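Long-range contacts in copper-transporting ATPase (Sulfolobus solfataricus, PDB 2YJ4), which probably couples ATP hydrolysis to the transport of copper or related metal ions across the membrane, this chain being its phosphorylation and nucleotide-binding part: residues A[31-36]-A[153-158]; A[48-53]-A[128-133]; A[59-64]-A[84-89]; A[200-205]-A[217-222]; A[223-228]-A[239-244]. The protein carries 1 engineered substitution. All coordinates share one frame; numbering follows the deposited sequence.

Interaction 1: residues A[31-36]-A[153-158]. Engineered in segment 31-36: N34 (natural residue Asp). With PO4 (phosphate ion), chain D.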
# COMPACT_ATOMS: atom_id res chain seq x y z
N ILE A 31 -1.63 15.19 9.98
CA ILE A 31 -1.87 14.53 8.70
C ILE A 31 -1.31 13.12 8.77
O ILE A 31 -0.10 12.94 8.91
CB ILE A 31 -1.17 15.26 7.52
CG1 ILE A 31 -1.52 16.74 7.53
CG2 ILE A 31 -1.61 14.66 6.18
CD1 ILE A 31 -2.89 17.04 6.95
N ILE A 32 -2.18 12.12 8.68
CA ILE A 32 -1.71 10.74 8.73
C ILE A 32 -1.79 10.04 7.38
O ILE A 32 -2.85 10.01 6.77
CB ILE A 32 -2.49 9.90 9.73
CG1 ILE A 32 -2.39 10.50 11.14
CG2 ILE A 32 -1.94 8.49 9.73
CD1 ILE A 32 -3.32 9.83 12.17
N PHE A 33 -0.67 9.51 6.91
CA PHE A 33 -0.70 8.74 5.68
C PHE A 33 -0.68 7.27 5.96
O PHE A 33 0.23 6.79 6.64
CB PHE A 33 0.52 9.06 4.83
CG PHE A 33 0.50 10.43 4.24
CD1 PHE A 33 -0.11 10.67 3.02
CD2 PHE A 33 1.10 11.49 4.90
CE1 PHE A 33 -0.13 11.93 2.47
CE2 PHE A 33 1.10 12.76 4.35
CZ PHE A 33 0.48 12.98 3.13
N ASN A 34 -1.67 6.55 5.45
CA ASN A 34 -1.51 5.11 5.28
C ASN A 34 -0.52 4.88 4.15
O ASN A 34 -0.58 5.55 3.13
CB ASN A 34 -2.84 4.44 4.95
CG ASN A 34 -3.79 4.47 6.12
OD1 ASN A 34 -3.63 3.70 7.08
ND2 ASN A 34 -4.79 5.36 6.07
N LYS A 35 0.39 3.94 4.34
CA LYS A 35 1.45 3.73 3.37
C LYS A 35 0.93 3.21 2.02
O LYS A 35 0.91 3.95 1.04
CB LYS A 35 2.52 2.77 3.91
CG LYS A 35 3.82 2.80 3.12
CD LYS A 35 4.70 1.56 3.25
CE LYS A 35 4.16 0.42 2.42
NZ LYS A 35 5.25 -0.47 1.91
N THR A 36 0.51 1.95 2.00
CA THR A 36 0.27 1.21 0.75
C THR A 36 -0.75 1.85 -0.17
O THR A 36 -1.91 2.01 0.18
CB THR A 36 -0.19 -0.24 1.04
OG1 THR A 36 0.68 -0.84 2.00
CG2 THR A 36 -0.15 -1.07 -0.23
N LEU A 153 2.22 21.42 10.90
CA LEU A 153 1.58 20.12 10.73
C LEU A 153 2.48 18.95 11.12
O LEU A 153 3.60 18.82 10.64
CB LEU A 153 1.03 19.96 9.32
CG LEU A 153 -0.19 20.84 9.04
CD1 LEU A 153 -0.76 20.58 7.67
CD2 LEU A 153 -1.24 20.59 10.08
N LYS A 154 1.97 18.14 12.03
CA LYS A 154 2.58 16.86 12.38
C LYS A 154 2.17 15.81 11.35
O LYS A 154 1.00 15.71 10.95
CB LYS A 154 2.15 16.42 13.79
CG LYS A 154 2.52 14.98 14.13
CD LYS A 154 1.93 14.59 15.47
CE LYS A 154 0.55 15.22 15.65
NZ LYS A 154 0.01 15.07 17.03
N ILE A 155 3.15 15.04 10.90
CA ILE A 155 2.88 14.07 9.87
C ILE A 155 3.19 12.71 10.43
O ILE A 155 4.26 12.50 10.98
CB ILE A 155 3.75 14.30 8.64
CG1 ILE A 155 3.42 15.66 8.03
CG2 ILE A 155 3.55 13.18 7.64
CD1 ILE A 155 4.10 15.91 6.71
N ILE A 156 2.24 11.79 10.31
CA ILE A 156 2.41 10.43 10.78
C ILE A 156 2.17 9.47 9.63
O ILE A 156 1.26 9.67 8.81
CB ILE A 156 1.41 10.12 11.93
CG1 ILE A 156 1.58 11.12 13.08
CG2 ILE A 156 1.59 8.68 12.42
CD1 ILE A 156 0.57 10.97 14.21
N ILE A 157 2.98 8.42 9.55
CA ILE A 157 2.71 7.35 8.61
C ILE A 157 2.32 6.06 9.33
O ILE A 157 2.96 5.68 10.30
CB ILE A 157 3.90 7.07 7.71
CG1 ILE A 157 4.27 8.34 6.94
CG2 ILE A 157 3.57 5.91 6.76
CD1 ILE A 157 5.50 8.21 6.06
N LEU A 158 1.25 5.43 8.85
CA LEU A 158 0.77 4.14 9.34
C LEU A 158 0.74 3.08 8.22
O LEU A 158 0.41 3.39 7.08
CB LEU A 158 -0.65 4.29 9.86
CG LEU A 158 -0.91 5.32 10.95
CD1 LEU A 158 -2.38 5.30 11.31
CD2 LEU A 158 -0.02 5.03 12.14
P PO4 D . -1.51 -0.10 4.65
O1 PO4 D . -0.08 0.37 4.53
O2 PO4 D . -1.85 -0.37 6.10
O3 PO4 D . -2.42 0.96 4.08
O4 PO4 D . -1.71 -1.43 3.92
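I32 and L158 make the tightest side-chain meeting of this parallel strand pair: CG2 of I32 presses on CG of L158 at 3.5 Å. Since chi1 of I32 (-59°) swings CG1 opposite the carbonyl carbon, CG2 is left to face L158, while CG1 lies alongside CB of I156 at 3.9 Å. On the other face of the sheet the F33 ring turns its edge to I155, with CD2 and CG2 4.0 Å apart, and CG1 of I31 touches CD1 of L153 at 3.9 Å. Beta-branched isoleucines suit such extended, buried backbone. Five N-H···O bonds join the strands, the shortest from F33 N to I156 O (2.7 Å), the last from K35 N to L158 O. Beyond K35 the contact opens out. The lysine chain leads away to a salt bridge with D161, and exposed T36 does not meet 153-158; its N and OG1 instead both donate to O1 of the phosphate ion, at 3.0 and 2.9 Å. N34 sends ND2 to the carbonyl of I204. Neighbouring central strands of a Rossmann-like sheet, one ending in the natural protein's DKTGT motif, its aspartate here engineered to N34, are the hallmark of the P-type ATPase phosphorylation domain.

Interaction 2: residues A[48-53]-A[128-133]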
# COMPACT_ATOMS: atom_id res chain seq x y z
N GLN A 48 14.14 -8.44 -5.05
CA GLN A 48 15.22 -9.40 -5.08
C GLN A 48 14.79 -10.86 -5.13
O GLN A 48 13.84 -11.28 -4.46
CB GLN A 48 16.18 -9.16 -3.91
CG GLN A 48 17.27 -10.20 -3.84
CD GLN A 48 18.60 -9.60 -3.50
OE1 GLN A 48 19.23 -8.95 -4.34
NE2 GLN A 48 19.04 -9.80 -2.26
N PHE A 49 15.51 -11.61 -5.95
CA PHE A 49 15.37 -13.05 -6.01
C PHE A 49 16.68 -13.67 -5.56
O PHE A 49 17.74 -13.28 -6.04
CB PHE A 49 15.10 -13.51 -7.44
CG PHE A 49 15.12 -15.00 -7.60
CD1 PHE A 49 14.12 -15.78 -7.02
CD2 PHE A 49 16.12 -15.62 -8.31
CE1 PHE A 49 14.14 -17.16 -7.16
CE2 PHE A 49 16.13 -17.00 -8.46
CZ PHE A 49 15.13 -17.77 -7.88
N ILE A 50 16.59 -14.61 -4.63
CA ILE A 50 17.76 -15.38 -4.23
C ILE A 50 17.58 -16.84 -4.58
O ILE A 50 16.69 -17.49 -4.04
CB ILE A 50 17.97 -15.34 -2.73
CG1 ILE A 50 18.16 -13.90 -2.26
CG2 ILE A 50 19.16 -16.20 -2.39
CD1 ILE A 50 18.24 -13.74 -0.74
N GLY A 51 18.41 -17.36 -5.46
CA GLY A 51 18.29 -18.74 -5.90
C GLY A 51 18.72 -18.79 -7.35
O GLY A 51 19.20 -17.79 -7.87
N ASP A 52 18.55 -19.93 -8.02
CA ASP A 52 19.00 -20.03 -9.40
C ASP A 52 17.84 -20.01 -10.40
O ASP A 52 16.67 -19.95 -10.02
CB ASP A 52 19.89 -21.25 -9.62
CG ASP A 52 19.13 -22.58 -9.55
OD1 ASP A 52 17.88 -22.58 -9.41
OD2 ASP A 52 19.81 -23.63 -9.63
N SER A 53 18.18 -20.07 -11.68
CA SER A 53 17.19 -19.85 -12.74
C SER A 53 16.22 -21.02 -12.84
O SER A 53 15.08 -20.84 -13.27
CB SER A 53 17.90 -19.62 -14.06
OG SER A 53 18.97 -18.72 -13.88
N ILE A 128 14.24 -23.51 -1.35
CA ILE A 128 15.30 -23.52 -2.33
C ILE A 128 15.62 -22.12 -2.89
O ILE A 128 16.71 -21.88 -3.37
CB ILE A 128 14.96 -24.48 -3.46
CG1 ILE A 128 16.25 -25.00 -4.07
CG2 ILE A 128 14.09 -23.80 -4.48
CD1 ILE A 128 17.03 -25.83 -3.06
N ALA A 129 14.67 -21.21 -2.79
CA ALA A 129 14.89 -19.85 -3.26
C ALA A 129 13.92 -18.94 -2.53
O ALA A 129 12.99 -19.42 -1.89
CB ALA A 129 14.69 -19.74 -4.81
N SER A 130 14.11 -17.64 -2.64
CA SER A 130 13.10 -16.72 -2.11
C SER A 130 13.07 -15.38 -2.81
O SER A 130 14.03 -14.95 -3.44
CB SER A 130 13.29 -16.48 -0.62
OG SER A 130 14.59 -16.00 -0.38
N PHE A 131 11.92 -14.74 -2.67
CA PHE A 131 11.69 -13.43 -3.23
C PHE A 131 11.50 -12.41 -2.13
O PHE A 131 10.81 -12.65 -1.13
CB PHE A 131 10.43 -13.44 -4.08
CG PHE A 131 10.56 -14.28 -5.30
CD1 PHE A 131 10.34 -15.64 -5.24
CD2 PHE A 131 10.91 -13.70 -6.52
CE1 PHE A 131 10.47 -16.42 -6.37
CE2 PHE A 131 11.04 -14.48 -7.65
CZ PHE A 131 10.82 -15.84 -7.58
N ASN A 132 12.13 -11.27 -2.31
CA ASN A 132 11.80 -10.11 -1.51
C ASN A 132 10.87 -9.27 -2.37
O ASN A 132 11.26 -8.82 -3.45
CB ASN A 132 13.05 -9.33 -1.11
CG ASN A 132 12.74 -8.16 -0.20
OD1 ASN A 132 12.83 -7.01 -0.61
ND2 ASN A 132 12.35 -8.45 1.04
N ILE A 133 9.63 -9.10 -1.94
CA ILE A 133 8.74 -8.28 -2.74
C ILE A 133 8.34 -7.02 -1.99
O ILE A 133 8.15 -7.02 -0.78
CB ILE A 133 7.51 -9.08 -3.31
CG1 ILE A 133 6.27 -8.87 -2.45
CG2 ILE A 133 7.81 -10.56 -3.51
CD1 ILE A 133 5.49 -7.66 -2.86
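Q48 and N132 pair through their backbones, but unequally: N132 N gives a straight bond to Q48 O at 2.7 Å, in the carbonyl plane, whereas the return bond from Q48 N to N132 O is weak at 3.3 Å. Two residues on, I50 and S130 exchange a more even pair, I50 N to S130 O at 2.8 Å and S130 N to I50 O at 2.9 Å. F49 and F131 between them form a non-hydrogen-bonded pair; F131 turns its backbone bonds to I119 on the next strand. Strand 45-50 is outermost in the antiparallel sheet of the nucleotide-binding domain, and I128 and A129, both facing V121, form a classic beta bulge in its neighbour. On the face of F49 and F131 the contact is apolar: CD1 of F49 sits over one face of F131, 3.3 Å from CZ, with ring planes 44° apart. CE1 of F49 also meets CB of A129 at 3.5 Å, and both rings reach L56 and Y77 on the covering helices. Just past the strand G51 takes a positive phi (147°); at its backbone angles a CB would jam against the carbonyl of I50. D52 then N-caps helix 53-63, its OD1 also hydrogen-bonded to S55 OG.

Interaction 3: residues A[59-64]-A[84-89]. With AMP (adenosine monophosphate), chain C.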
# COMPACT_ATOMS: atom_id res chain seq x y z
N ALA A 59 9.10 -21.60 -9.81
CA ALA A 59 8.24 -20.66 -9.10
C ALA A 59 7.25 -19.93 -10.00
O ALA A 59 6.05 -19.92 -9.73
CB ALA A 59 9.06 -19.66 -8.28
N ALA A 60 7.75 -19.31 -11.07
CA ALA A 60 6.86 -18.58 -11.99
C ALA A 60 5.88 -19.52 -12.72
O ALA A 60 4.72 -19.18 -12.93
CB ALA A 60 7.68 -17.77 -13.01
N SER A 61 6.34 -20.69 -13.14
CA SER A 61 5.41 -21.63 -13.76
C SER A 61 4.21 -21.87 -12.83
O SER A 61 3.05 -21.75 -13.24
CB SER A 61 6.10 -22.96 -14.08
OG SER A 61 7.24 -22.75 -14.89
N VAL A 62 4.48 -22.17 -11.56
CA VAL A 62 3.39 -22.41 -10.62
C VAL A 62 2.57 -21.15 -10.40
O VAL A 62 1.34 -21.21 -10.41
CB VAL A 62 3.88 -22.97 -9.27
CG1 VAL A 62 2.79 -22.88 -8.23
CG2 VAL A 62 4.33 -24.41 -9.44
N GLU A 63 3.23 -20.01 -10.23
CA GLU A 63 2.51 -18.74 -10.00
C GLU A 63 1.76 -18.26 -11.22
O GLU A 63 0.94 -17.35 -11.13
CB GLU A 63 3.46 -17.64 -9.52
CG GLU A 63 4.12 -17.91 -8.18
CD GLU A 63 3.22 -17.60 -7.01
OE1 GLU A 63 1.99 -17.47 -7.21
OE2 GLU A 63 3.74 -17.47 -5.88
N ALA A 64 2.03 -18.85 -12.37
CA ALA A 64 1.39 -18.39 -13.61
C ALA A 64 -0.09 -18.68 -13.56
O ALA A 64 -0.87 -18.08 -14.30
CB ALA A 64 2.03 -19.04 -14.85
N LYS A 84 11.15 -19.38 -19.30
CA LYS A 84 9.82 -19.60 -19.85
C LYS A 84 8.90 -20.33 -18.88
O LYS A 84 9.37 -21.00 -17.97
CB LYS A 84 9.89 -20.32 -21.21
CG LYS A 84 10.03 -21.82 -21.12
CD LYS A 84 10.34 -22.43 -22.48
CE LYS A 84 10.63 -23.92 -22.31
NZ LYS A 84 11.27 -24.53 -23.52
N ILE A 85 7.60 -20.18 -19.07
CA ILE A 85 6.60 -20.84 -18.25
C ILE A 85 6.54 -22.34 -18.56
O ILE A 85 6.43 -22.75 -19.72
CB ILE A 85 5.22 -20.19 -18.45
CG1 ILE A 85 5.26 -18.73 -17.98
CG2 ILE A 85 4.12 -21.01 -17.74
CD1 ILE A 85 5.87 -18.59 -16.58
N LEU A 86 6.63 -23.17 -17.52
CA LEU A 86 6.62 -24.61 -17.73
C LEU A 86 5.24 -25.14 -17.41
O LEU A 86 4.47 -24.47 -16.73
CB LEU A 86 7.68 -25.31 -16.87
CG LEU A 86 9.15 -24.98 -17.19
CD1 LEU A 86 10.08 -25.80 -16.30
CD2 LEU A 86 9.47 -25.22 -18.65
N GLU A 87 4.93 -26.32 -17.93
CA GLU A 87 3.64 -26.92 -17.67
C GLU A 87 3.57 -27.47 -16.24
O GLU A 87 4.47 -28.20 -15.81
CB GLU A 87 3.34 -28.03 -18.70
CG GLU A 87 2.23 -29.00 -18.26
CD GLU A 87 1.43 -29.58 -19.42
OE1 GLU A 87 2.03 -30.24 -20.31
OE2 GLU A 87 0.19 -29.38 -19.43
N VAL A 88 2.50 -27.10 -15.54
CA VAL A 88 2.29 -27.50 -14.14
C VAL A 88 1.08 -28.43 -14.00
O VAL A 88 0.03 -28.19 -14.60
CB VAL A 88 1.99 -26.26 -13.27
CG1 VAL A 88 1.65 -26.67 -11.84
CG2 VAL A 88 3.15 -25.26 -13.34
N LYS A 89 1.22 -29.46 -13.16
CA LYS A 89 0.11 -30.36 -12.86
C LYS A 89 -0.36 -30.26 -11.39
O LYS A 89 0.43 -29.92 -10.50
CB LYS A 89 0.49 -31.81 -13.22
CG LYS A 89 0.33 -32.15 -14.72
CD LYS A 89 1.12 -33.42 -15.12
CE LYS A 89 0.96 -33.74 -16.62
NZ LYS A 89 1.82 -34.86 -17.14
P AMP C . -3.66 -11.80 0.96
O1P AMP C . -4.37 -11.80 2.29
O2P AMP C . -4.55 -12.43 -0.09
O3P AMP C . -3.10 -10.41 0.69
O5' AMP C . -2.46 -12.79 1.31
C5' AMP C . -1.64 -12.56 2.45
C4' AMP C . -0.30 -13.22 2.29
O4' AMP C . -0.46 -14.54 1.71
C3' AMP C . 0.67 -12.53 1.34
O3' AMP C . 1.33 -11.42 1.94
C2' AMP C . 1.61 -13.66 0.93
O2' AMP C . 2.59 -13.90 1.93
C1' AMP C . 0.65 -14.85 0.90
N9 AMP C . 0.18 -15.15 -0.47
C8 AMP C . -1.09 -15.00 -0.91
N7 AMP C . -1.20 -15.37 -2.21
C5 AMP C . 0.02 -15.77 -2.62
C6 AMP C . 0.60 -16.29 -3.87
N6 AMP C . -0.18 -16.45 -4.96
N1 AMP C . 1.92 -16.57 -3.89
C2 AMP C . 2.69 -16.41 -2.80
N3 AMP C . 2.23 -15.95 -1.63
C4 AMP C . 0.93 -15.62 -1.47
O HOH W 1 2.29 -22.92 -15.80
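S61 and L86 share the one direct hydrogen bond of the contact, from L86 N to S61 OG at 2.7 Å. Chi1 of S61 (-55°) lays OG beside its own backbone N, where it can both meet the loop and bond to A57 O one turn earlier in the helix. A small hydroxyl suits a place this close to another backbone. A water forms a second link, donating to S61 O at 2.9 Å and to L86 O at 2.8 Å. Apolar groups flank these bonds. CG2 of V88 lies 3.5 Å from S61 O, and the V88 and V62 side chains cross at about a right angle, while I85 spreads its branches over two alanines, CD1 near A60 CB and CG2 near A64 CB, both at 4.1 Å. Further out, strand 98-103 backs the pair through I103, which touches S61 and V88, and V99, which touches V62 and E63. The same helix carries E63 on the side away from the loop, into the AMP site. AMP N6 donates to E63 OE1 at 3.3 Å, and E63 OE2 stands 2.8 Å from adenine N1, a spacing at which two acceptors would probably need a proton between them.

Interaction 4: residues A[200-205]-A[217-222]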
# COMPACT_ATOMS: atom_id res chain seq x y z
N LYS A 200 -6.74 17.31 15.56
CA LYS A 200 -7.63 17.23 14.42
C LYS A 200 -6.92 16.52 13.27
O LYS A 200 -5.94 17.01 12.72
CB LYS A 200 -8.11 18.62 14.01
CG LYS A 200 -9.06 19.27 15.01
CD LYS A 200 -10.46 18.68 14.92
CE LYS A 200 -11.36 19.22 16.02
NZ LYS A 200 -12.74 18.63 15.96
N VAL A 201 -7.40 15.34 12.92
CA VAL A 201 -6.66 14.46 12.05
C VAL A 201 -7.24 14.39 10.64
O VAL A 201 -8.45 14.15 10.45
CB VAL A 201 -6.60 13.05 12.66
CG1 VAL A 201 -5.94 12.07 11.67
CG2 VAL A 201 -5.85 13.10 13.99
N LEU A 202 -6.38 14.62 9.66
CA LEU A 202 -6.72 14.37 8.27
C LEU A 202 -5.93 13.15 7.83
O LEU A 202 -4.72 13.08 8.07
CB LEU A 202 -6.38 15.57 7.38
CG LEU A 202 -6.83 15.42 5.91
CD1 LEU A 202 -7.13 16.77 5.29
CD2 LEU A 202 -5.82 14.66 5.08
N MET A 203 -6.61 12.18 7.24
CA MET A 203 -5.94 10.94 6.85
C MET A 203 -6.19 10.62 5.41
O MET A 203 -7.31 10.75 4.91
CB MET A 203 -6.38 9.74 7.71
CG MET A 203 -6.00 8.36 7.12
SD MET A 203 -6.46 7.00 8.24
CE MET A 203 -6.27 7.89 9.77
N ILE A 204 -5.13 10.19 4.75
CA ILE A 204 -5.26 9.70 3.40
C ILE A 204 -5.07 8.18 3.42
O ILE A 204 -4.13 7.68 4.03
CB ILE A 204 -4.26 10.38 2.45
CG1 ILE A 204 -4.40 11.90 2.54
CG2 ILE A 204 -4.50 9.94 1.02
CD1 ILE A 204 -3.34 12.58 3.37
N GLY A 205 -5.98 7.47 2.78
CA GLY A 205 -5.94 6.02 2.74
C GLY A 205 -6.30 5.47 1.37
O GLY A 205 -6.58 6.21 0.43
N ALA A 217 -11.34 9.46 10.92
CA ALA A 217 -10.59 10.71 10.80
C ALA A 217 -11.54 11.91 10.79
O ALA A 217 -12.71 11.80 10.42
CB ALA A 217 -9.71 10.72 9.56
N ASP A 218 -11.01 13.06 11.21
CA ASP A 218 -11.77 14.30 11.21
C ASP A 218 -12.05 14.73 9.78
O ASP A 218 -13.12 15.21 9.46
CB ASP A 218 -11.03 15.38 12.01
CG ASP A 218 -11.06 15.12 13.51
OD1 ASP A 218 -12.08 15.50 14.16
OD2 ASP A 218 -10.09 14.52 14.04
N VAL A 219 -11.07 14.55 8.91
CA VAL A 219 -11.35 14.61 7.49
C VAL A 219 -10.60 13.48 6.81
O VAL A 219 -9.44 13.20 7.13
CB VAL A 219 -11.05 15.99 6.86
CG1 VAL A 219 -10.20 16.83 7.80
CG2 VAL A 219 -10.40 15.85 5.49
N SER A 220 -11.27 12.81 5.89
CA SER A 220 -10.72 11.62 5.29
C SER A 220 -10.61 11.76 3.78
O SER A 220 -11.54 12.21 3.11
CB SER A 220 -11.59 10.42 5.66
OG SER A 220 -12.95 10.66 5.33
N VAL A 221 -9.45 11.37 3.25
CA VAL A 221 -9.23 11.33 1.83
C VAL A 221 -8.93 9.90 1.37
O VAL A 221 -8.07 9.23 1.92
CB VAL A 221 -8.05 12.24 1.42
CG1 VAL A 221 -7.98 12.36 -0.09
CG2 VAL A 221 -8.20 13.63 2.06
N ALA A 222 -9.67 9.44 0.37
CA ALA A 222 -9.37 8.16 -0.28
C ALA A 222 -8.64 8.42 -1.62
O ALA A 222 -8.87 9.44 -2.28
CB ALA A 222 -10.63 7.39 -0.51
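A217 places its CB against CB of M203 at 3.9 Å, just where the chain returns from helix 211-216 to complete a beta-alpha-beta unit; strands 201-205 and 219-223 are parallel neighbours in the Rossmann-like sheet of the phosphorylation domain. D218 comes next and suits this place, where the strand begins, because its carboxylate serves a backbone donor that the incoming strand has not yet reached. OD2 accepts from V201 N at 3.0 Å, an almost straight bond (177°) arriving on the anti side, 34° out of the carboxylate plane. Its other oxygen, OD1, is left for a long salt bridge with K200 NZ at 3.7 Å. Regular pairing starts at V219, whose N bonds V201 O at 3.1 Å and whose O receives M203 N. The V219 side chain is close to eclipsed (chi1 15°), and its CG2 presses on CD1 of L202 at 3.4 Å, a crowded spot in the core. S220 points to the other face, its N donating to D235 rather than to this partner. V221 then sits side by side with I204, CB to CG1 3.8 Å, while its CG2 reaches CD2 of L202. Its backbone is used twice, V221 N giving to M203 O at 2.8 Å and V221 O accepting from G205 N. At A222 the last touch is a CA-H···O contact, with CA 3.5 Å from G205 O.

Interaction 5: residues A[223-228]-A[239-244]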
# COMPACT_ATOMS: atom_id res chain seq x y z
N MET A 223 -7.76 7.51 -2.01
CA MET A 223 -7.10 7.61 -3.30
C MET A 223 -8.05 7.24 -4.44
O MET A 223 -9.04 6.54 -4.23
CB MET A 223 -5.89 6.68 -3.34
CG MET A 223 -4.82 7.04 -2.34
SD MET A 223 -4.12 8.66 -2.64
CE MET A 223 -3.41 8.40 -4.27
N GLY A 224 -7.74 7.71 -5.64
CA GLY A 224 -8.51 7.33 -6.81
C GLY A 224 -8.49 5.84 -7.07
O GLY A 224 -9.54 5.22 -7.26
N ASN A 225 -7.30 5.25 -7.07
CA ASN A 225 -7.20 3.81 -7.32
C ASN A 225 -7.63 3.00 -6.10
O ASN A 225 -7.38 1.79 -6.03
CB ASN A 225 -5.80 3.42 -7.80
CG ASN A 225 -4.69 4.08 -6.99
OD1 ASN A 225 -4.45 3.73 -5.82
ND2 ASN A 225 -4.01 5.05 -7.60
N GLY A 226 -8.28 3.67 -5.15
CA GLY A 226 -8.71 3.05 -3.91
C GLY A 226 -9.96 2.19 -4.01
O GLY A 226 -10.79 2.35 -4.91
N VAL A 227 -10.08 1.27 -3.05
CA VAL A 227 -11.19 0.32 -3.00
C VAL A 227 -12.50 0.98 -2.56
O VAL A 227 -12.50 2.07 -1.96
CB VAL A 227 -10.87 -0.87 -2.07
CG1 VAL A 227 -9.54 -1.49 -2.46
CG2 VAL A 227 -10.85 -0.42 -0.60
N ASP A 228 -13.61 0.32 -2.87
CA ASP A 228 -14.93 0.90 -2.66
C ASP A 228 -15.28 1.18 -1.19
O ASP A 228 -15.76 2.26 -0.87
CB ASP A 228 -16.02 0.06 -3.35
CG ASP A 228 -16.19 0.45 -4.82
OD1 ASP A 228 -16.15 1.66 -5.13
OD2 ASP A 228 -16.37 -0.47 -5.65
N VAL A 239 -9.29 11.58 -7.05
CA VAL A 239 -9.40 10.84 -8.30
C VAL A 239 -8.14 11.01 -9.12
O VAL A 239 -7.81 10.16 -9.95
CB VAL A 239 -10.63 11.27 -9.13
CG1 VAL A 239 -11.89 11.10 -8.30
CG2 VAL A 239 -10.47 12.70 -9.61
N SER A 240 -7.43 12.11 -8.88
CA SER A 240 -6.17 12.39 -9.55
C SER A 240 -5.02 11.54 -9.02
O SER A 240 -3.95 11.48 -9.64
CB SER A 240 -5.80 13.85 -9.35
OG SER A 240 -5.50 14.10 -7.99
N ASN A 241 -5.23 10.90 -7.87
CA ASN A 241 -4.16 10.15 -7.21
C ASN A 241 -2.93 11.01 -7.06
O ASN A 241 -1.83 10.49 -6.94
CB ASN A 241 -3.78 8.91 -7.99
CG ASN A 241 -4.92 7.95 -8.12
OD1 ASN A 241 -5.48 7.51 -7.12
ND2 ASN A 241 -5.30 7.63 -9.35
N ASP A 242 -3.13 12.33 -7.08
CA ASP A 242 -2.03 13.28 -6.95
C ASP A 242 -2.02 13.92 -5.57
O ASP A 242 -2.74 14.88 -5.32
CB ASP A 242 -2.13 14.37 -8.02
CG ASP A 242 -0.84 15.15 -8.17
OD1 ASP A 242 0.06 14.63 -8.86
OD2 ASP A 242 -0.72 16.26 -7.59
N ILE A 243 -1.18 13.39 -4.69
CA ILE A 243 -1.05 13.92 -3.33
C ILE A 243 -0.76 15.42 -3.34
O ILE A 243 -1.46 16.20 -2.71
CB ILE A 243 0.09 13.22 -2.58
CG1 ILE A 243 0.09 11.71 -2.85
CG2 ILE A 243 0.07 13.60 -1.09
CD1 ILE A 243 -1.17 10.94 -2.39
N GLY A 244 0.31 15.81 -4.04
CA GLY A 244 0.65 17.21 -4.17
C GLY A 244 -0.58 18.09 -4.28
O GLY A 244 -0.72 19.10 -3.58
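The amide oxygen OD1 of N241 is the polar focus here. It accepts a hydrogen bond from N225 N at 2.9 Å, in its carbonyl plane and on a lone pair, and G224 N also lies only 2.7 Å from it. An asparagine suits the place doubly: its short amide reaches the turn, and its own backbone takes a left-handed conformation (phi 51°) that this residue tolerates well. The turn itself is a type I beta turn from M223 to G226, closed by G226 N to M223 O at 3.1 Å. G224 passes so near the other segment, CA to CA of V239 3.9 Å, that a CB would collide with N241 OD1 and V239 O, and glycine is the natural fit. Beside this polar group, M223 folds back through chi2 and chi3 (-63° and -62°), laying CE 3.5 Å from CA of N241 and SD 3.7 Å from CD1 of I243, with the M223 and I243 side chains crossing at about a right angle. A flexible, unbranched thioether can make such a double bend. D242 N-caps helix 243-250 and bonds T245 OG1, while K231 donates to G224 O. The contact therefore joins the loop between strand 219-223 and helix 228-231 to the lead-in of helix 243-250, with M223 still hydrogen-bonded through its backbone to G205 of strand 201-205 and R138 touching M223, N225 and N241.

In the fold
From the N terminus, strand 30-34 of the phosphorylation domain closes interaction 1 only after 116 residues; that excursion holds the nucleotide-binding domain. Within it interaction 2 pairs the edge strand with 126-134, and interaction 3, shorter still, lies inside interaction 2 and ties helix 53-63 to the loop after helix 69-81. F131 against A59 links the two. Back beside interaction 1, interaction 4 closes the short crossover through helix 211-216, and interaction 5 the loop through helix 228-231 and strand 236-238; they touch where strand 219-223 runs on from one to the other. Strand 201-205 hydrogen-bonds to 30-34, and F33 packs on I243. No pair crosses. Interactions 1 and 3 sit with centres about 39 Å apart, one in each domain.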